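Long-range contacts in cysteine synthase (Fusobacterium nucleatum subsp. nucleatum strain ATCC 25586, PDB 5XEM), which produces hydrogen sulfide in a pyridoxal 5'-phosphate-dependent reaction and probably also makes L-cysteine and acetate from O-acetyl-L-serine and hydrogen sulfide: residues 221-225 against 269-274; 173-179 against 199-205. All coordinates share one frame. Residues are numbered along the deposited sequence.

Contact 1 (221-225 against 269-274); sequences KIQGM and ISTGAT. With PLP (pyridoxal-5'-phosphate), chain D; 85F ((2R)-2-azanyl-3-[(2R)-2-azanyl-3-oxidanyl-3-oxidanylidene-propyl]sulfanyl-propanoic acid), chain C.
In this fold type II PLP enzyme, a cofactor-contacting loop, 221-225, lies across the first turn of helix 269-284, with Ile222 CA 5.5 Å from Ser270 CA. The loop is tightly folded: Ile222 centres an inverse gamma turn, and a type II beta turn runs from Ile222 to Met225, closed by Met225 N to Ile222 O at 3.0 Å. Gly224, at phi/psi 96/-33, suits the third turn position; a CB there would collide with PLP C3.

One bump of the loop is Ile222 (chi1 m, chi2 t). Its CG2 enters a shallow hollow of the helix, 3.6 Å from Ser270 CA, 3.7 Å from Ala273 CB and 4.2 Å from Ile269 CG2; the small Ala273 lets the branched side chain come close. In return the helix offers a larger bump, Ile269, which packs against the inverse gamma turn, its CB pointing toward the loop and its CD1 3.7 Å from both Lys221 O and Gln223 NE2. Met225 (chi1 -85°, chi2 t, chi3 p) is long and flexible enough to follow the helix surface: its SD lies 3.5 Å from Ser270 CB, 4.2 Å from Ala273 CB and 4.1 Å from Thr274 OG1.

Polar linkage comes through water 1, which donates to Gln223 O (2.8 Å) and accepts from the helix-start amide Ser270 N (2.9 Å). Gln223 OE1 itself turns to Ser101 N. Gly224 O accepts from NZ2 of the lanthionine (2.8 Å), held as a Schiff base with PLP. Characteristic of fold type II is a serine or threonine hydroxyl at the pyridine nitrogen, here Ser270, chi1 p, which donates from OG to PLP N1 at 2.6 Å.

Contact 2 (173-179 against 199-205); sequences DVFICGT and IKTFPVE. With PLP (pyridoxal-5'-phosphate), chain D.
Two neighbouring parallel strands of a beta-alpha-beta unit, 174-178 and 200-205, pair here, joined by helix 183-195; their axes approach to 4.5 Å at 24°. The register runs from Val174-Lys200, with CA to CA 4.8 Å, to Gly178-Val204, with CA to CA 4.5 Å.

Backbone hydrogen bonds form the parallel ladder. Lys200 N donates to Asp173 O (3.0 Å), Phe175 N to Lys200 O (2.9 Å), Phe202 N to Phe175 O (2.9 Å), Cys177 N to Phe202 O (3.0 Å) and Val204 N to Cys177 O (2.8 Å). Pro203 fits because this ladder needs no amide from it; its CA instead makes a CA-H...O contact with Cys177 O at 3.2 Å.

Apolar packing occupies both faces. On the face carrying Val174, Ile176, Phe202 and Val204, covered by helix 269-284, Val174 CG1 meets the edge of the Phe202 ring at CE1 (3.7 Å), and Ile176 CG2 meets Val204 CG2 (3.5 Å). These beta-branched and aromatic residues suit a buried strand. On the other face Phe175 (chi1 t) packs against helix 183-195, with Thr201 CG2 at its ring edge.

Gly178 and Thr179 lead into the cofactor's phosphate site, where Thr179 CA is 3.5 Å from PLP O3P. Thr179, chi1 p, ends the pairing twice over: its N (3.0 Å) and its OG1 (2.9 Å) both donate to Val204 O.

Overall arrangement
From the N terminus, contact 2 comes first: strand 174-178 leads through helix 183-195 and returns as strand 200-206, closing a short loop inside the six-stranded mixed sheet. The chain then passes helix 211-214 and enters contact 1, whose longer loop contains strand 245-247 and helix 249-263 and closes on helix 269-284. The two loops follow in series, neither nested nor crossed, yet they meet in space: Met225 CG lies 3.3 Å from Thr179 O, and Thr274 CG2 lies 3.6 Å from Ile176 O. Helix 269-284 thus belongs to both neighbourhoods, joining sheet and loop where contact 2 borders the phosphate of PLP and contact 1 its ring.

Contact 1 (221-225 against 269-274)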
# COMPACT_ATOMS: atom_id res chain seq x y z
N LYS A 221 -11.71 -11.57 16.39
CA LYS A 221 -11.72 -11.14 14.98
C LYS A 221 -10.60 -10.13 14.68
O LYS A 221 -10.58 -9.53 13.58
CB LYS A 221 -13.07 -10.51 14.64
CG LYS A 221 -14.25 -11.46 14.86
CD LYS A 221 -15.59 -10.82 14.52
CE LYS A 221 -16.73 -11.78 14.85
NZ LYS A 221 -18.05 -11.12 14.67
N ILE A 222 -9.69 -9.92 15.62
CA ILE A 222 -8.63 -8.90 15.42
C ILE A 222 -7.47 -9.61 14.73
O ILE A 222 -6.48 -10.01 15.37
CB ILE A 222 -8.20 -8.20 16.72
CG1 ILE A 222 -9.44 -7.69 17.50
CG2 ILE A 222 -7.20 -7.08 16.42
CD1 ILE A 222 -9.13 -7.10 18.86
N GLN A 223 -7.61 -9.77 13.42
CA GLN A 223 -6.67 -10.58 12.64
C GLN A 223 -5.22 -10.17 12.83
O GLN A 223 -4.89 -8.99 12.74
CB GLN A 223 -7.04 -10.53 11.15
CG GLN A 223 -8.42 -11.08 10.84
CD GLN A 223 -8.71 -11.14 9.34
OE1 GLN A 223 -7.83 -11.51 8.53
NE2 GLN A 223 -9.95 -10.80 8.96
N GLY A 224 -4.35 -11.16 13.07
CA GLY A 224 -2.93 -10.89 13.31
C GLY A 224 -2.60 -10.83 14.80
O GLY A 224 -1.50 -11.23 15.24
N MET A 225 -3.54 -10.34 15.59
CA MET A 225 -3.29 -10.30 17.04
C MET A 225 -3.76 -11.62 17.69
O MET A 225 -4.33 -12.48 17.02
CB MET A 225 -3.97 -9.08 17.66
CG MET A 225 -3.14 -7.82 17.57
SD MET A 225 -3.99 -6.31 18.03
CE MET A 225 -4.47 -6.75 19.73
N ILE A 269 -7.31 -4.19 11.09
CA ILE A 269 -8.16 -4.37 12.26
C ILE A 269 -7.35 -4.19 13.52
O ILE A 269 -7.81 -3.56 14.48
CB ILE A 269 -8.87 -5.74 12.26
CG1 ILE A 269 -9.65 -6.00 10.96
CG2 ILE A 269 -9.83 -5.84 13.45
CD1 ILE A 269 -9.91 -7.48 10.63
N SER A 270 -6.14 -4.74 13.54
CA SER A 270 -5.27 -4.58 14.70
C SER A 270 -4.87 -3.13 14.95
O SER A 270 -4.58 -2.76 16.09
CB SER A 270 -4.04 -5.49 14.64
OG SER A 270 -3.05 -5.02 13.75
N THR A 271 -4.81 -2.31 13.90
CA THR A 271 -4.54 -0.89 14.08
C THR A 271 -5.73 -0.23 14.79
O THR A 271 -5.52 0.61 15.67
CB THR A 271 -4.29 -0.16 12.73
OG1 THR A 271 -3.09 -0.70 12.12
CG2 THR A 271 -4.17 1.33 12.92
N GLY A 272 -6.95 -0.61 14.41
CA GLY A 272 -8.14 -0.14 15.13
C GLY A 272 -8.10 -0.54 16.59
O GLY A 272 -8.39 0.27 17.47
N ALA A 273 -7.72 -1.78 16.85
CA ALA A 273 -7.63 -2.30 18.23
C ALA A 273 -6.60 -1.55 19.07
O ALA A 273 -6.90 -1.11 20.20
CB ALA A 273 -7.32 -3.79 18.19
N THR A 274 -5.39 -1.38 18.51
CA THR A 274 -4.28 -0.74 19.19
C THR A 274 -4.54 0.75 19.41
O THR A 274 -4.29 1.30 20.51
CB THR A 274 -2.96 -0.96 18.41
OG1 THR A 274 -2.79 -2.36 18.22
CG2 THR A 274 -1.77 -0.38 19.15
N1 PLP D . -1.29 -6.95 13.58
C2 PLP D . -1.22 -7.67 12.45
C2A PLP D . -2.04 -7.25 11.23
C3 PLP D . -0.37 -8.78 12.36
O3 PLP D . -0.30 -9.48 11.20
C4 PLP D . 0.40 -9.17 13.46
C4A PLP D . 1.32 -10.37 13.40
C5 PLP D . 0.30 -8.39 14.62
C6 PLP D . -0.55 -7.29 14.64
C5A PLP D . 1.09 -8.70 15.87
O4P PLP D . 2.51 -8.38 15.66
P PLP D . 3.71 -9.16 16.43
O1P PLP D . 4.94 -8.47 16.22
O2P PLP D . 3.65 -10.51 15.90
O3P PLP D . 3.25 -9.19 17.85
N 85F C . 0.87 -11.39 12.69
CA 85F C . 1.64 -12.65 12.60
CB 85F C . 0.97 -13.74 13.47
SG 85F C . 1.12 -13.47 15.22
CD 85F C . 0.39 -14.92 16.02
CE 85F C . -1.12 -15.14 15.71
NZ2 85F C . -1.90 -13.92 15.92
CZ1 85F C . -1.63 -16.23 16.69
OH1 85F C . -2.89 -16.41 16.70
OH2 85F C . -0.83 -16.88 17.42
C 85F C . 1.75 -13.13 11.17
OXT 85F C . 1.64 -12.27 10.28
O 85F C . 1.99 -14.35 10.99
O HOH W 1 -5.55 -6.62 11.46

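Contact 2 (173-179 against 199-205)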
# COMPACT_ATOMS: atom_id res chain seq x y z
N ASP A 173 6.70 9.57 25.38
CA ASP A 173 6.20 9.24 26.72
C ASP A 173 5.56 7.88 26.83
O ASP A 173 5.69 7.21 27.86
CB ASP A 173 5.20 10.30 27.16
CG ASP A 173 5.83 11.66 27.25
OD1 ASP A 173 6.83 11.78 27.98
OD2 ASP A 173 5.35 12.58 26.55
N VAL A 174 4.87 7.45 25.76
CA VAL A 174 4.13 6.20 25.80
C VAL A 174 4.23 5.49 24.41
O VAL A 174 4.23 6.14 23.40
CB VAL A 174 2.65 6.46 26.14
CG1 VAL A 174 1.90 5.14 26.22
CG2 VAL A 174 2.50 7.22 27.48
N PHE A 175 4.36 4.17 24.41
CA PHE A 175 4.37 3.37 23.19
C PHE A 175 3.35 2.27 23.41
O PHE A 175 3.37 1.61 24.45
CB PHE A 175 5.77 2.79 22.95
CG PHE A 175 5.84 1.74 21.86
CD1 PHE A 175 5.62 2.10 20.54
CD2 PHE A 175 6.14 0.41 22.16
CE1 PHE A 175 5.67 1.15 19.52
CE2 PHE A 175 6.21 -0.54 21.15
CZ PHE A 175 5.96 -0.16 19.83
N ILE A 176 2.42 2.09 22.45
CA ILE A 176 1.36 1.11 22.59
C ILE A 176 1.38 0.30 21.31
O ILE A 176 1.39 0.88 20.22
CB ILE A 176 -0.03 1.77 22.84
CG1 ILE A 176 -0.02 2.44 24.23
CG2 ILE A 176 -1.14 0.73 22.74
CD1 ILE A 176 -1.17 3.36 24.54
N CYS A 177 1.40 -1.04 21.45
CA CYS A 177 1.59 -1.94 20.32
C CYS A 177 0.76 -3.21 20.46
O CYS A 177 0.71 -3.82 21.55
CB CYS A 177 3.08 -2.30 20.21
SG CYS A 177 3.55 -3.17 18.71
N GLY A 178 0.10 -3.61 19.38
CA GLY A 178 -0.66 -4.85 19.38
C GLY A 178 0.27 -6.04 19.41
O GLY A 178 1.41 -5.94 18.98
N THR A 179 -0.21 -7.18 19.91
CA THR A 179 0.60 -8.39 20.01
C THR A 179 -0.02 -9.61 19.34
O THR A 179 -1.24 -9.81 19.34
CB THR A 179 0.91 -8.78 21.49
OG1 THR A 179 -0.33 -9.07 22.19
CG2 THR A 179 1.65 -7.64 22.17
N ILE A 199 9.82 6.07 29.88
CA ILE A 199 8.78 5.75 28.89
C ILE A 199 7.96 4.59 29.42
O ILE A 199 8.52 3.65 30.02
CB ILE A 199 9.40 5.41 27.50
CG1 ILE A 199 8.32 5.42 26.40
CG2 ILE A 199 10.11 4.06 27.52
CD1 ILE A 199 8.86 5.08 25.03
N LYS A 200 6.64 4.67 29.23
CA LYS A 200 5.71 3.57 29.49
C LYS A 200 5.45 2.81 28.17
O LYS A 200 5.22 3.44 27.13
CB LYS A 200 4.40 4.09 30.08
CG LYS A 200 4.53 4.90 31.39
CD LYS A 200 5.06 4.05 32.53
CE LYS A 200 5.16 4.85 33.84
NZ LYS A 200 6.46 5.60 33.93
N THR A 201 5.50 1.48 28.22
CA THR A 201 5.30 0.63 27.04
C THR A 201 4.23 -0.43 27.31
O THR A 201 4.32 -1.15 28.34
CB THR A 201 6.63 -0.03 26.60
OG1 THR A 201 7.15 -0.85 27.67
CG2 THR A 201 7.68 1.03 26.23
N PHE A 202 3.21 -0.49 26.44
CA PHE A 202 2.06 -1.36 26.66
C PHE A 202 1.74 -2.23 25.44
O PHE A 202 1.54 -1.67 24.36
CB PHE A 202 0.81 -0.55 26.97
CG PHE A 202 0.96 0.42 28.12
CD1 PHE A 202 1.39 1.72 27.89
CD2 PHE A 202 0.62 0.04 29.41
CE1 PHE A 202 1.52 2.61 28.94
CE2 PHE A 202 0.75 0.94 30.47
CZ PHE A 202 1.18 2.22 30.23
N PRO A 203 1.65 -3.56 25.64
CA PRO A 203 1.09 -4.46 24.65
C PRO A 203 -0.44 -4.43 24.70
O PRO A 203 -1.03 -4.13 25.77
CB PRO A 203 1.63 -5.81 25.09
CG PRO A 203 1.63 -5.73 26.58
CD PRO A 203 1.92 -4.29 26.90
N VAL A 204 -1.08 -4.74 23.56
CA VAL A 204 -2.51 -4.88 23.48
C VAL A 204 -2.81 -6.30 23.03
O VAL A 204 -2.12 -6.85 22.17
CB VAL A 204 -3.17 -3.88 22.48
CG1 VAL A 204 -4.69 -3.97 22.61
CG2 VAL A 204 -2.64 -2.45 22.67
N GLU A 205 -3.82 -6.91 23.63
CA GLU A 205 -4.30 -8.23 23.20
C GLU A 205 -5.81 -8.18 22.98
O GLU A 205 -6.47 -7.22 23.40
CB GLU A 205 -3.88 -9.30 24.23
CG GLU A 205 -4.63 -9.26 25.55
CD GLU A 205 -4.17 -10.32 26.53
OE1 GLU A 205 -3.35 -11.19 26.14
OE2 GLU A 205 -4.64 -10.29 27.69
N1 PLP D . -1.29 -6.95 13.58
C2 PLP D . -1.22 -7.67 12.45
C2A PLP D . -2.04 -7.25 11.23
C3 PLP D . -0.37 -8.78 12.36
O3 PLP D . -0.30 -9.48 11.20
C4 PLP D . 0.40 -9.17 13.46
C4A PLP D . 1.32 -10.37 13.40
C5 PLP D . 0.30 -8.39 14.62
C6 PLP D . -0.55 -7.29 14.64
C5A PLP D . 1.09 -8.70 15.87
O4P PLP D . 2.51 -8.38 15.66
P PLP D . 3.71 -9.16 16.43
O1P PLP D . 4.94 -8.47 16.22
O2P PLP D . 3.65 -10.51 15.90
O3P PLP D . 3.25 -9.19 17.85